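Long-range contacts in glutathione S-transferase (Burkholderia glumae, PDB 4ISD), which binds glutathione and probably conjugates it to electrophilic compounds: residues Q106-I111 against W166-T171; K6-Y11 against L64-F69; V12-V17 against I37-L42. All blocks are in the same frame, centred on the assembly; numbering follows the deposited sequence.

Contact 1: Q106-I111 against W166-T171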
ATOM      1  N   GLN A 106       4.491   3.059  -5.929  1.00 35.31           N
ATOM      2  CA  GLN A 106       3.484   2.539  -6.848  1.00 37.44           C
ATOM      3  C   GLN A 106       3.577   1.024  -7.073  1.00 40.52           C
ATOM      4  O   GLN A 106       2.569   0.317  -7.005  1.00 40.98           O
ATOM      5  CB  GLN A 106       3.571   3.245  -8.188  1.00 39.71           C
ATOM      6  CG  GLN A 106       2.837   2.513  -9.289  1.00 43.93           C
ATOM      7  CD  GLN A 106       2.876   3.274 -10.595  1.00 49.72           C
ATOM      8  OE1 GLN A 106       1.901   3.948 -10.971  1.00 46.68           O
ATOM      9  NE2 GLN A 106       4.012   3.185 -11.296  1.00 46.95           N
ATOM     10  N   LEU A 107       4.779   0.522  -7.348  1.00 41.60           N
ATOM     11  CA  LEU A 107       4.933  -0.903  -7.645  1.00 39.39           C
ATOM     12  C   LEU A 107       4.537  -1.774  -6.434  1.00 35.08           C
ATOM     13  O   LEU A 107       3.757  -2.730  -6.581  1.00 33.88           O
ATOM     14  CB  LEU A 107       6.351  -1.209  -8.150  1.00 40.12           C
ATOM     15  CG  LEU A 107       6.759  -2.622  -8.602  1.00 33.13           C
ATOM     16  CD1 LEU A 107       5.745  -3.238  -9.567  1.00 29.86           C
ATOM     17  CD2 LEU A 107       8.160  -2.598  -9.237  1.00 30.10           C
ATOM     18  N   GLN A 108       5.044  -1.418  -5.250  1.00 31.83           N
ATOM     19  CA  GLN A 108       4.672  -2.085  -3.989  1.00 31.86           C
ATOM     20  C   GLN A 108       3.162  -2.169  -3.761  1.00 35.75           C
ATOM     21  O   GLN A 108       2.636  -3.223  -3.414  1.00 44.25           O
ATOM     22  CB  GLN A 108       5.325  -1.387  -2.788  1.00 31.17           C
ATOM     23  CG  GLN A 108       6.840  -1.546  -2.736  1.00 34.71           C
ATOM     24  CD  GLN A 108       7.367  -1.516  -1.322  1.00 38.40           C
ATOM     25  OE1 GLN A 108       7.474  -0.444  -0.713  1.00 43.39           O
ATOM     26  NE2 GLN A 108       7.684  -2.700  -0.773  1.00 28.75           N
ATOM     27  N   ALA A 109       2.468  -1.056  -3.951  1.00 34.16           N
ATOM     28  CA  ALA A 109       1.024  -1.011  -3.725  1.00 38.24           C
ATOM     29  C   ALA A 109       0.286  -1.830  -4.774  1.00 36.80           C
ATOM     30  O   ALA A 109      -0.719  -2.497  -4.482  1.00 38.13           O
ATOM     31  CB  ALA A 109       0.523   0.436  -3.744  1.00 28.52           C
ATOM     32  N   TRP A 110       0.771  -1.754  -6.006  1.00 35.43           N
ATOM     33  CA  TRP A 110       0.115  -2.450  -7.093  1.00 40.03           C
ATOM     34  C   TRP A 110       0.162  -3.934  -6.797  1.00 33.21           C
ATOM     35  O   TRP A 110      -0.870  -4.614  -6.800  1.00 29.98           O
ATOM     36  CB  TRP A 110       0.804  -2.159  -8.419  1.00 45.35           C
ATOM     37  CG  TRP A 110       0.039  -2.673  -9.599  1.00 49.68           C
ATOM     38  CD1 TRP A 110      -1.314  -2.889  -9.682  1.00 45.37           C
ATOM     39  CD2 TRP A 110       0.586  -3.063 -10.863  1.00 49.15           C
ATOM     40  NE1 TRP A 110      -1.638  -3.379 -10.929  1.00 46.43           N
ATOM     41  CE2 TRP A 110      -0.488  -3.489 -11.670  1.00 53.79           C
ATOM     42  CE3 TRP A 110       1.873  -3.067 -11.394  1.00 42.19           C
ATOM     43  CZ2 TRP A 110      -0.301  -3.927 -12.982  1.00 57.45           C
ATOM     44  CZ3 TRP A 110       2.051  -3.500 -12.688  1.00 53.45           C
ATOM     45  CH2 TRP A 110       0.970  -3.927 -13.471  1.00 54.52           C
ATOM     46  N   ILE A 111       1.370  -4.418  -6.518  1.00 31.85           N
ATOM     47  CA  ILE A 111       1.590  -5.821  -6.196  1.00 35.87           C
ATOM     48  C   ILE A 111       0.653  -6.274  -5.080  1.00 35.71           C
ATOM     49  O   ILE A 111      -0.024  -7.296  -5.188  1.00 43.04           O
ATOM     50  CB  ILE A 111       3.055  -6.052  -5.800  1.00 37.77           C
ATOM     51  CG1 ILE A 111       3.932  -5.992  -7.052  1.00 40.03           C
ATOM     52  CG2 ILE A 111       3.214  -7.375  -5.075  1.00 30.63           C
ATOM     53  CD1 ILE A 111       5.397  -5.911  -6.762  1.00 41.09           C
ATOM     54  N   TRP A 166      19.171  -1.606  -6.654  1.00 44.44           N
ATOM     55  CA  TRP A 166      18.160  -2.405  -5.978  1.00 41.67           C
ATOM     56  C   TRP A 166      17.323  -1.542  -5.038  1.00 48.31           C
ATOM     57  O   TRP A 166      17.838  -0.625  -4.398  1.00 43.14           O
ATOM     58  CB  TRP A 166      18.813  -3.534  -5.187  1.00 31.51           C
ATOM     59  CG  TRP A 166      17.844  -4.321  -4.358  1.00 33.38           C
ATOM     60  CD1 TRP A 166      17.156  -5.437  -4.738  1.00 38.59           C
ATOM     61  CD2 TRP A 166      17.460  -4.062  -3.003  1.00 38.37           C
ATOM     62  NE1 TRP A 166      16.361  -5.890  -3.702  1.00 37.08           N
ATOM     63  CE2 TRP A 166      16.534  -5.060  -2.631  1.00 38.20           C
ATOM     64  CE3 TRP A 166      17.807  -3.077  -2.075  1.00 44.94           C
ATOM     65  CZ2 TRP A 166      15.960  -5.103  -1.373  1.00 40.47           C
ATOM     66  CZ3 TRP A 166      17.229  -3.121  -0.827  1.00 47.09           C
ATOM     67  CH2 TRP A 166      16.312  -4.123  -0.489  1.00 47.94           C
ATOM     68  N   CYS A 167      16.024  -1.822  -4.984  1.00 47.65           N
ATOM     69  CA  CYS A 167      15.186  -1.337  -3.890  1.00 42.02           C
ATOM     70  C   CYS A 167      14.260  -2.478  -3.477  1.00 38.96           C
ATOM     71  O   CYS A 167      14.188  -3.499  -4.179  1.00 34.39           O
ATOM     72  CB  CYS A 167      14.410  -0.067  -4.265  1.00 38.27           C
ATOM     73  SG  CYS A 167      13.184  -0.213  -5.583  1.00 39.33           S
ATOM     74  N   ILE A 168      13.575  -2.316  -2.343  1.00 31.89           N
ATOM     75  CA  ILE A 168      12.703  -3.370  -1.823  1.00 26.71           C
ATOM     76  C   ILE A 168      11.593  -3.740  -2.810  1.00 33.47           C
ATOM     77  O   ILE A 168      11.082  -4.860  -2.773  1.00 39.90           O
ATOM     78  CB  ILE A 168      12.085  -3.015  -0.429  1.00 32.79           C
ATOM     79  CG1 ILE A 168      11.487  -4.266   0.211  1.00 27.36           C
ATOM     80  CG2 ILE A 168      11.038  -1.899  -0.532  1.00 22.25           C
ATOM     81  CD1 ILE A 168      12.493  -5.383   0.362  1.00 27.80           C
ATOM     82  N   ALA A 169      11.238  -2.814  -3.703  1.00 33.87           N
ATOM     83  CA  ALA A 169      10.223  -3.073  -4.728  1.00 33.13           C
ATOM     84  C   ALA A 169      10.604  -4.232  -5.623  1.00 38.77           C
ATOM     85  O   ALA A 169       9.722  -4.953  -6.085  1.00 37.35           O
ATOM     86  CB  ALA A 169       9.974  -1.846  -5.570  1.00 35.67           C
ATOM     87  N   ASP A 170      11.917  -4.398  -5.858  1.00 42.76           N
ATOM     88  CA  ASP A 170      12.456  -5.461  -6.722  1.00 35.89           C
ATOM     89  C   ASP A 170      12.262  -6.856  -6.143  1.00 35.66           C
ATOM     90  O   ASP A 170      11.918  -7.785  -6.874  1.00 35.73           O
ATOM     91  CB  ASP A 170      13.940  -5.250  -7.027  1.00 33.77           C
ATOM     92  CG  ASP A 170      14.195  -4.004  -7.849  1.00 39.91           C
ATOM     93  OD1 ASP A 170      13.703  -3.965  -9.001  1.00 47.55           O
ATOM     94  OD2 ASP A 170      14.888  -3.073  -7.348  1.00 31.87           O
ATOM     95  N   THR A 171      12.498  -7.008  -4.841  1.00 35.00           N
ATOM     96  CA  THR A 171      12.204  -8.276  -4.170  1.00 30.80           C
ATOM     97  C   THR A 171      10.724  -8.597  -4.341  1.00 38.62           C
ATOM     98  O   THR A 171      10.352  -9.723  -4.680  1.00 37.46           O
ATOM     99  CB  THR A 171      12.476  -8.207  -2.662  1.00 27.25           C
ATOM    100  OG1 THR A 171      13.763  -7.626  -2.430  1.00 35.44           O
ATOM    101  CG2 THR A 171      12.431  -9.599  -2.049  1.00 23.41           C
TER

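Contact 2: K6-Y11 against L64-F69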
ATOM      1  N   LYS A   6      17.684   0.023  19.219  1.00 74.40           N
ATOM      2  CA  LYS A   6      16.470  -0.457  19.869  1.00 70.88           C
ATOM      3  C   LYS A   6      16.238  -1.906  19.454  1.00 68.24           C
ATOM      4  O   LYS A   6      16.531  -2.286  18.315  1.00 61.80           O
ATOM      5  CB  LYS A   6      15.255   0.389  19.467  1.00 66.63           C
ATOM      6  CG  LYS A   6      15.456   1.896  19.532  1.00 70.27           C
ATOM      7  CD  LYS A   6      15.684   2.359  20.958  1.00 79.91           C
ATOM      8  CE  LYS A   6      15.874   3.862  21.042  1.00 83.14           C
ATOM      9  NZ  LYS A   6      16.198   4.264  22.433  1.00 89.69           N
ATOM     10  N   PRO A   7      15.730  -2.726  20.386  1.00 68.50           N
ATOM     11  CA  PRO A   7      15.376  -4.119  20.088  1.00 66.88           C
ATOM     12  C   PRO A   7      14.336  -4.208  18.979  1.00 61.52           C
ATOM     13  O   PRO A   7      13.473  -3.340  18.879  1.00 66.90           O
ATOM     14  CB  PRO A   7      14.792  -4.625  21.410  1.00 69.69           C
ATOM     15  CG  PRO A   7      14.524  -3.390  22.224  1.00 72.09           C
ATOM     16  CD  PRO A   7      15.555  -2.409  21.809  1.00 68.59           C
ATOM     17  N   ILE A   8      14.431  -5.236  18.143  1.00 54.96           N
ATOM     18  CA  ILE A   8      13.528  -5.392  17.011  1.00 48.89           C
ATOM     19  C   ILE A   8      13.031  -6.838  16.940  1.00 56.57           C
ATOM     20  O   ILE A   8      13.806  -7.780  17.102  1.00 58.22           O
ATOM     21  CB  ILE A   8      14.208  -4.964  15.677  1.00 59.12           C
ATOM     22  CG1 ILE A   8      14.562  -3.470  15.704  1.00 60.36           C
ATOM     23  CG2 ILE A   8      13.321  -5.273  14.480  1.00 40.94           C
ATOM     24  CD1 ILE A   8      15.324  -2.969  14.475  1.00 56.39           C
ATOM     25  N   THR A   9      11.727  -7.009  16.733  1.00 59.19           N
ATOM     26  CA  THR A   9      11.150  -8.340  16.575  1.00 59.12           C
ATOM     27  C   THR A   9      10.322  -8.389  15.304  1.00 55.10           C
ATOM     28  O   THR A   9       9.687  -7.405  14.922  1.00 55.09           O
ATOM     29  CB  THR A   9      10.254  -8.732  17.766  1.00 62.48           C
ATOM     30  OG1 THR A   9      11.009  -8.675  18.985  1.00 70.48           O
ATOM     31  CG2 THR A   9       9.717 -10.143  17.583  1.00 58.69           C
ATOM     32  N   LEU A  10      10.338  -9.533  14.635  1.00 54.30           N
ATOM     33  CA  LEU A  10       9.549  -9.698  13.422  1.00 48.35           C
ATOM     34  C   LEU A  10       8.636 -10.913  13.571  1.00 48.93           C
ATOM     35  O   LEU A  10       9.076 -11.998  13.967  1.00 53.60           O
ATOM     36  CB  LEU A  10      10.467  -9.811  12.197  1.00 41.93           C
ATOM     37  CG  LEU A  10       9.845  -9.843  10.802  1.00 46.74           C
ATOM     38  CD1 LEU A  10       9.385  -8.462  10.373  1.00 45.81           C
ATOM     39  CD2 LEU A  10      10.827 -10.423   9.785  1.00 49.84           C
ATOM     40  N   TYR A  11       7.355 -10.695  13.297  1.00 43.42           N
ATOM     41  CA  TYR A  11       6.333 -11.733  13.346  1.00 43.63           C
ATOM     42  C   TYR A  11       6.102 -12.192  11.917  1.00 41.57           C
ATOM     43  O   TYR A  11       5.842 -11.377  11.025  1.00 41.83           O
ATOM     44  CB  TYR A  11       5.018 -11.187  13.969  1.00 47.83           C
ATOM     45  CG  TYR A  11       5.157 -10.848  15.442  1.00 48.62           C
ATOM     46  CD1 TYR A  11       5.705  -9.627  15.846  1.00 50.65           C
ATOM     47  CD2 TYR A  11       4.776 -11.757  16.427  1.00 47.46           C
ATOM     48  CE1 TYR A  11       5.873  -9.319  17.187  1.00 55.23           C
ATOM     49  CE2 TYR A  11       4.935 -11.458  17.774  1.00 56.14           C
ATOM     50  CZ  TYR A  11       5.484 -10.233  18.151  1.00 62.45           C
ATOM     51  OH  TYR A  11       5.654  -9.920  19.491  1.00 67.58           O
ATOM     52  N   LEU A  64       5.897  -5.730  12.674  1.00 47.82           N
ATOM     53  CA  LEU A  64       7.184  -5.333  13.243  1.00 50.87           C
ATOM     54  C   LEU A  64       7.000  -4.752  14.645  1.00 45.71           C
ATOM     55  O   LEU A  64       6.123  -3.927  14.869  1.00 40.23           O
ATOM     56  CB  LEU A  64       7.879  -4.311  12.335  1.00 47.44           C
ATOM     57  CG  LEU A  64       9.189  -3.680  12.819  1.00 52.14           C
ATOM     58  CD1 LEU A  64      10.391  -4.585  12.545  1.00 52.29           C
ATOM     59  CD2 LEU A  64       9.392  -2.298  12.198  1.00 52.01           C
ATOM     60  N   GLN A  65       7.814  -5.206  15.588  1.00 47.24           N
ATOM     61  CA  GLN A  65       7.915  -4.541  16.875  1.00 51.68           C
ATOM     62  C   GLN A  65       9.260  -3.838  16.995  1.00 56.31           C
ATOM     63  O   GLN A  65      10.314  -4.485  17.068  1.00 61.26           O
ATOM     64  CB  GLN A  65       7.735  -5.512  18.034  1.00 57.44           C
ATOM     65  CG  GLN A  65       7.956  -4.830  19.368  1.00 68.35           C
ATOM     66  CD  GLN A  65       7.203  -5.485  20.505  1.00 75.26           C
ATOM     67  OE1 GLN A  65       6.787  -6.643  20.409  1.00 79.27           O
ATOM     68  NE2 GLN A  65       7.025  -4.744  21.595  1.00 74.34           N
ATOM     69  N   HIS A  66       9.212  -2.511  17.006  1.00 52.26           N
ATOM     70  CA  HIS A  66      10.406  -1.687  17.115  1.00 49.66           C
ATOM     71  C   HIS A  66      10.429  -1.018  18.475  1.00 51.92           C
ATOM     72  O   HIS A  66       9.704  -0.053  18.724  1.00 48.55           O
ATOM     73  CB  HIS A  66      10.448  -0.631  16.006  1.00 47.54           C
ATOM     74  CG  HIS A  66      11.731   0.143  15.971  1.00 55.33           C
ATOM     75  ND1 HIS A  66      11.833   1.437  16.425  1.00 58.89           N
ATOM     76  CD2 HIS A  66      12.969  -0.208  15.554  1.00 59.13           C
ATOM     77  CE1 HIS A  66      13.078   1.859  16.285  1.00 54.72           C
ATOM     78  NE2 HIS A  66      13.786   0.881  15.754  1.00 62.32           N
ATOM     79  N   ASP A  67      11.278  -1.546  19.344  1.00 60.10           N
ATOM     80  CA  ASP A  67      11.344  -1.138  20.744  1.00 60.79           C
ATOM     81  C   ASP A  67       9.976  -1.378  21.391  1.00 61.44           C
ATOM     82  O   ASP A  67       9.708  -2.480  21.870  1.00 63.22           O
ATOM     83  CB  ASP A  67      11.827   0.310  20.877  1.00 61.96           C
ATOM     84  CG  ASP A  67      12.173   0.689  22.309  1.00 74.09           C
ATOM     85  OD1 ASP A  67      11.676   0.037  23.256  1.00 76.51           O
ATOM     86  OD2 ASP A  67      12.941   1.660  22.488  1.00 80.40           O
ATOM     87  N   ARG A  68       9.109  -0.370  21.401  1.00 61.84           N
ATOM     88  CA  ARG A  68       7.782  -0.569  21.965  1.00 67.59           C
ATOM     89  C   ARG A  68       6.702  -0.462  20.898  1.00 64.53           C
ATOM     90  O   ARG A  68       5.585  -0.941  21.073  1.00 69.72           O
ATOM     91  CB  ARG A  68       7.528   0.423  23.089  1.00 74.15           C
ATOM     92  CG  ARG A  68       8.453   0.245  24.270  1.00 77.54           C
ATOM     93  CD  ARG A  68       8.317  -1.147  24.841  1.00 82.05           C
ATOM     94  NE  ARG A  68       8.213  -1.106  26.296  1.00 96.68           N
ATOM     95  CZ  ARG A  68       9.252  -0.975  27.115  1.00102.80           C
ATOM     96  NH1 ARG A  68      10.482  -0.860  26.630  1.00102.16           N
ATOM     97  NH2 ARG A  68       9.061  -0.949  28.424  1.00106.95           N
ATOM     98  N   PHE A  69       7.074   0.133  19.776  1.00 56.66           N
ATOM     99  CA  PHE A  69       6.165   0.439  18.695  1.00 50.73           C
ATOM    100  C   PHE A  69       5.871  -0.791  17.854  1.00 54.13           C
ATOM    101  O   PHE A  69       6.787  -1.479  17.420  1.00 60.98           O
ATOM    102  CB  PHE A  69       6.839   1.502  17.829  1.00 45.00           C
ATOM    103  CG  PHE A  69       6.017   1.967  16.665  1.00 43.88           C
ATOM    104  CD1 PHE A  69       4.839   2.660  16.868  1.00 42.44           C
ATOM    105  CD2 PHE A  69       6.455   1.738  15.359  1.00 39.29           C
ATOM    106  CE1 PHE A  69       4.093   3.101  15.801  1.00 46.81           C
ATOM    107  CE2 PHE A  69       5.716   2.179  14.281  1.00 44.69           C
ATOM    108  CZ  PHE A  69       4.532   2.870  14.504  1.00 43.47           C
TER

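Contact 3: V12-V17 against I37-L42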
ATOM      1  N   VAL A  12       6.221 -13.490  11.694  1.00 43.37           N
ATOM      2  CA  VAL A  12       6.046 -14.052  10.356  1.00 48.04           C
ATOM      3  C   VAL A  12       5.160 -15.283  10.480  1.00 49.84           C
ATOM      4  O   VAL A  12       4.912 -15.751  11.591  1.00 50.55           O
ATOM      5  CB  VAL A  12       7.420 -14.422   9.686  1.00 37.92           C
ATOM      6  CG1 VAL A  12       8.284 -13.175   9.487  1.00 33.81           C
ATOM      7  CG2 VAL A  12       8.178 -15.456  10.511  1.00 38.16           C
ATOM      8  N   GLY A  13       4.673 -15.798   9.353  1.00 48.65           N
ATOM      9  CA  GLY A  13       3.938 -17.049   9.363  1.00 52.16           C
ATOM     10  C   GLY A  13       4.902 -18.174   9.698  1.00 59.50           C
ATOM     11  O   GLY A  13       6.060 -18.137   9.277  1.00 52.21           O
ATOM     12  N   ALA A  14       4.435 -19.171  10.450  1.00 63.23           N
ATOM     13  CA  ALA A  14       5.304 -20.259  10.904  1.00 62.66           C
ATOM     14  C   ALA A  14       5.895 -21.072   9.756  1.00 68.02           C
ATOM     15  O   ALA A  14       6.879 -21.794   9.947  1.00 73.62           O
ATOM     16  CB  ALA A  14       4.563 -21.176  11.869  1.00 53.85           C
ATOM     17  N   ASP A  15       5.293 -20.947   8.573  1.00 65.01           N
ATOM     18  CA  ASP A  15       5.716 -21.694   7.386  1.00 67.36           C
ATOM     19  C   ASP A  15       6.698 -20.948   6.483  1.00 63.10           C
ATOM     20  O   ASP A  15       7.162 -21.497   5.488  1.00 63.89           O
ATOM     21  CB  ASP A  15       4.502 -22.128   6.568  1.00 70.57           C
ATOM     22  CG  ASP A  15       3.713 -23.216   7.248  1.00 80.60           C
ATOM     23  OD1 ASP A  15       4.296 -23.921   8.102  1.00 82.86           O
ATOM     24  OD2 ASP A  15       2.514 -23.372   6.930  1.00 86.71           O
ATOM     25  N   TYR A  16       6.997 -19.700   6.828  1.00 65.54           N
ATOM     26  CA  TYR A  16       7.945 -18.884   6.068  1.00 66.34           C
ATOM     27  C   TYR A  16       7.579 -18.784   4.588  1.00 66.75           C
ATOM     28  O   TYR A  16       8.439 -18.602   3.726  1.00 71.69           O
ATOM     29  CB  TYR A  16       9.371 -19.415   6.251  1.00 62.30           C
ATOM     30  CG  TYR A  16       9.933 -19.147   7.631  1.00 62.13           C
ATOM     31  CD1 TYR A  16       9.568 -19.932   8.716  1.00 62.24           C
ATOM     32  CD2 TYR A  16      10.829 -18.102   7.849  1.00 62.62           C
ATOM     33  CE1 TYR A  16      10.082 -19.690   9.977  1.00 67.21           C
ATOM     34  CE2 TYR A  16      11.347 -17.851   9.112  1.00 63.11           C
ATOM     35  CZ  TYR A  16      10.969 -18.647  10.170  1.00 65.96           C
ATOM     36  OH  TYR A  16      11.477 -18.404  11.427  1.00 67.14           O
ATOM     37  N   VAL A  17       6.288 -18.906   4.306  1.00 63.60           N
ATOM     38  CA  VAL A  17       5.804 -18.892   2.936  1.00 65.89           C
ATOM     39  C   VAL A  17       5.507 -17.477   2.435  1.00 68.46           C
ATOM     40  O   VAL A  17       5.914 -17.123   1.329  1.00 74.28           O
ATOM     41  CB  VAL A  17       4.577 -19.814   2.761  1.00 63.09           C
ATOM     42  CG1 VAL A  17       4.015 -19.700   1.354  1.00 62.56           C
ATOM     43  CG2 VAL A  17       4.959 -21.261   3.069  1.00 57.58           C
ATOM     44  N   ILE A  37      13.187 -13.318  15.524  1.00 55.80           N
ATOM     45  CA  ILE A  37      12.026 -13.730  14.751  1.00 50.86           C
ATOM     46  C   ILE A  37      11.094 -14.566  15.610  1.00 52.54           C
ATOM     47  O   ILE A  37      11.530 -15.526  16.257  1.00 50.69           O
ATOM     48  CB  ILE A  37      12.416 -14.516  13.489  1.00 53.79           C
ATOM     49  CG1 ILE A  37      12.940 -13.566  12.418  1.00 56.85           C
ATOM     50  CG2 ILE A  37      11.217 -15.265  12.921  1.00 51.83           C
ATOM     51  CD1 ILE A  37      13.922 -14.221  11.466  1.00 55.83           C
ATOM     52  N   ARG A  38       9.821 -14.164  15.616  1.00 51.03           N
ATOM     53  CA  ARG A  38       8.737 -14.904  16.261  1.00 59.15           C
ATOM     54  C   ARG A  38       7.717 -15.306  15.204  1.00 61.60           C
ATOM     55  O   ARG A  38       7.499 -14.578  14.234  1.00 61.84           O
ATOM     56  CB  ARG A  38       8.058 -14.051  17.334  1.00 61.36           C
ATOM     57  CG  ARG A  38       8.978 -13.663  18.473  1.00 68.30           C
ATOM     58  CD  ARG A  38       8.281 -12.793  19.498  1.00 72.78           C
ATOM     59  NE  ARG A  38       9.224 -12.267  20.484  1.00 81.18           N
ATOM     60  CZ  ARG A  38       8.907 -11.410  21.451  1.00 87.83           C
ATOM     61  NH1 ARG A  38       7.659 -10.965  21.580  1.00 86.19           N
ATOM     62  NH2 ARG A  38       9.846 -10.997  22.293  1.00 92.36           N
ATOM     63  N   THR A  39       7.084 -16.458  15.391  1.00 63.26           N
ATOM     64  CA  THR A  39       6.216 -17.000  14.354  1.00 62.18           C
ATOM     65  C   THR A  39       4.760 -17.075  14.770  1.00 70.15           C
ATOM     66  O   THR A  39       4.445 -17.200  15.947  1.00 78.61           O
ATOM     67  CB  THR A  39       6.644 -18.405  13.967  1.00 59.58           C
ATOM     68  OG1 THR A  39       6.442 -19.275  15.082  1.00 62.18           O
ATOM     69  CG2 THR A  39       8.110 -18.414  13.570  1.00 56.38           C
ATOM     70  N   VAL A  40       3.876 -17.004  13.779  1.00 68.87           N
ATOM     71  CA  VAL A  40       2.437 -17.127  13.994  1.00 62.32           C
ATOM     72  C   VAL A  40       1.899 -18.282  13.128  1.00 66.47           C
ATOM     73  O   VAL A  40       2.161 -18.331  11.930  1.00 69.42           O
ATOM     74  CB  VAL A  40       1.718 -15.798  13.665  1.00 54.89           C
ATOM     75  CG1 VAL A  40       0.301 -15.814  14.191  1.00 49.64           C
ATOM     76  CG2 VAL A  40       2.480 -14.616  14.268  1.00 56.35           C
ATOM     77  N   ASP A  41       1.170 -19.213  13.741  1.00 70.08           N
ATOM     78  CA  ASP A  41       0.628 -20.393  13.052  1.00 72.07           C
ATOM     79  C   ASP A  41      -0.625 -20.061  12.215  1.00 75.80           C
ATOM     80  O   ASP A  41      -1.125 -18.940  12.252  1.00 80.13           O
ATOM     81  CB  ASP A  41       0.286 -21.463  14.103  1.00 74.46           C
ATOM     82  CG  ASP A  41       0.041 -22.845  13.501  1.00 77.97           C
ATOM     83  OD1 ASP A  41      -0.012 -22.964  12.259  1.00 75.55           O
ATOM     84  OD2 ASP A  41      -0.123 -23.813  14.278  1.00 83.26           O
ATOM     85  N   LEU A  42      -1.095 -21.038  11.439  1.00 77.94           N
ATOM     86  CA  LEU A  42      -2.426 -21.041  10.817  1.00 73.88           C
ATOM     87  C   LEU A  42      -2.718 -22.494  10.408  1.00 79.13           C
ATOM     88  O   LEU A  42      -1.896 -23.128   9.733  1.00 77.45           O
ATOM     89  CB  LEU A  42      -2.494 -20.109   9.601  1.00 59.19           C
TER

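Contact 1: Q106-I111 against W166-T171
Two helices of the C-terminal domain meet in a buried contact. The backbones come nearest at Gln108 and Ala169, whose CA atoms are 5.7 Å apart. The two segments share no hydrogen bond, so the contact is one of side-chain fit. Leu107 sets out toward the other helix. Its CG is anti to the backbone N (chi1 -177°), and its CD2 meets Ala169 CB at 4.2 Å. Ile111, one turn further on, also sets out across. Its CD1 only brushes Ala169 O, at 4.5 Å. Gln108 does more. Its CG lies 4.2 Å from Ala169 CA, and the chain carries on extended. The Gln108 and Ile168 side chains cross at about a right angle, and the amide end meets the methyl. Gln108 NE2 lies 3.5 Å from Ile168 CG2. That methyl sits between the backbone N and the carbonyl carbon of its own residue, while CG1 is anti to the N (chi1 -166°). The amide nitrogen has its polar partner just beyond the segment, in a hydrogen bond to Asp172 OD2. The start of helix 168-177 is braced by its own residues. Asp170 OD2 accepts Cys167 N at 2.9 Å through its anti lone pair, in a nearly straight bond (167°). This resembles one half of the capping box known at this helix in other glutathione transferases. Helix 98-113 turns another side to the second subunit, where Gln106 OE1 accepts Ser72 N of that neighbouring chain. Helix 168-177 is flanked by helix 19-31 of the thioredoxin-like domain, which Ile168 touches at Ser23 and Val27.

Contact 2: K6-Y11 against L64-F69
Three backbone hydrogen bonds join these antiparallel chains. Thr9 N donates to Gln65 O at 2.9 Å, and Gln65 N returns the bond to Thr9 O at 3.0 Å, both in the carbonyl planes. Asp67 N reaches Pro7 O at 2.9 Å, nearly along the C=O axis. Thr9 and Gln65 are thus a hydrogen-bonded pair, set between the non-hydrogen-bonded pairs Ile8 with His66 and Leu10 with Leu64. On the face of Ile8, its CG2 touches Leu64 CD1 at 3.6 Å. Ile8 and His66 point the same way side by side, with Ile8 CG1 3.6 Å from His66 CD2. Lys6 CB lies over one face of the His66 imidazole. The contact pairs strand 8-13, an inner strand of the thioredoxin-like domain's sheet, with the first strand of hairpin 63-66/69-72. A type II' turn from His66 to Phe69 closes that hairpin. Asp67 has a positive phi (59°) in the turn, and its OD2 comes within 3.2 Å of Lys6 CD. Lys6 NZ stays too far from Asp67 for a salt bridge. Further out, His66 NE2 is hydrogen-bonded to Tyr85 OH, and the imidazole meets Tyr80 edge-to-face. Leu64 packs on Ile77 and Leu81 of helix 74-84.

Contact 3: V12-V17 against I37-L42
The beta-alpha-beta unit that opens the thioredoxin-like domain brings these segments together as parallel neighbours. Val12 uses both of its backbone polar atoms. Its N donates to Arg38 O at 3.0 Å, and its O accepts Val40 N at 2.7 Å. Val40 O then takes Ala14 N at 2.8 Å, with the donor well above the carbonyl plane, as the first chain leaves the sheet. A type I turn from Gly13 to Tyr16 follows and leads into helix 19-31, the helix of the unit. Ser18, just beyond, lines the glutathione pocket. Tyr16 has a left-handed backbone conformation (phi 55°). Val12 CG2 lies over one face of its ring, offset toward the rim. The phenol tip reaches the other strand, with Tyr16 OH 3.5 Å from Ile37 CG2 and 4.0 Å from Thr39 CG2. Ile37 CG2, anti to its backbone N, also meets Val12 CG2 at 3.9 Å. Ala14 CA sits 3.8 Å from Thr39 CB. The Tyr16 ring meets Trp207 of helix 202-212, and Gln210 of that helix touches both Tyr16 and Ile37. Val40 packs on Val61, another residue of the glutathione pocket.

In the fold
From the N terminus, strand 8-13 opens two loops. Contact 3 closes the shorter one, after helix 19-31, when 37-42 comes back beside 12-17. Contact 2 closes the longer one when 64-69 pairs with 6-11, so contact 3 lies wholly within its span. Strands 36-40 and 63-66 flank strand 8-13 on opposite sides in one sheet. The two contacts touch where Leu10 O and Arg38 N probably form a hydrogen bond. Contact 1 opens and closes later, joining two helices of the C-terminal domain. Its centre is about 23 Å from that of contact 2 and about 22 Å from that of contact 3, and it touches neither.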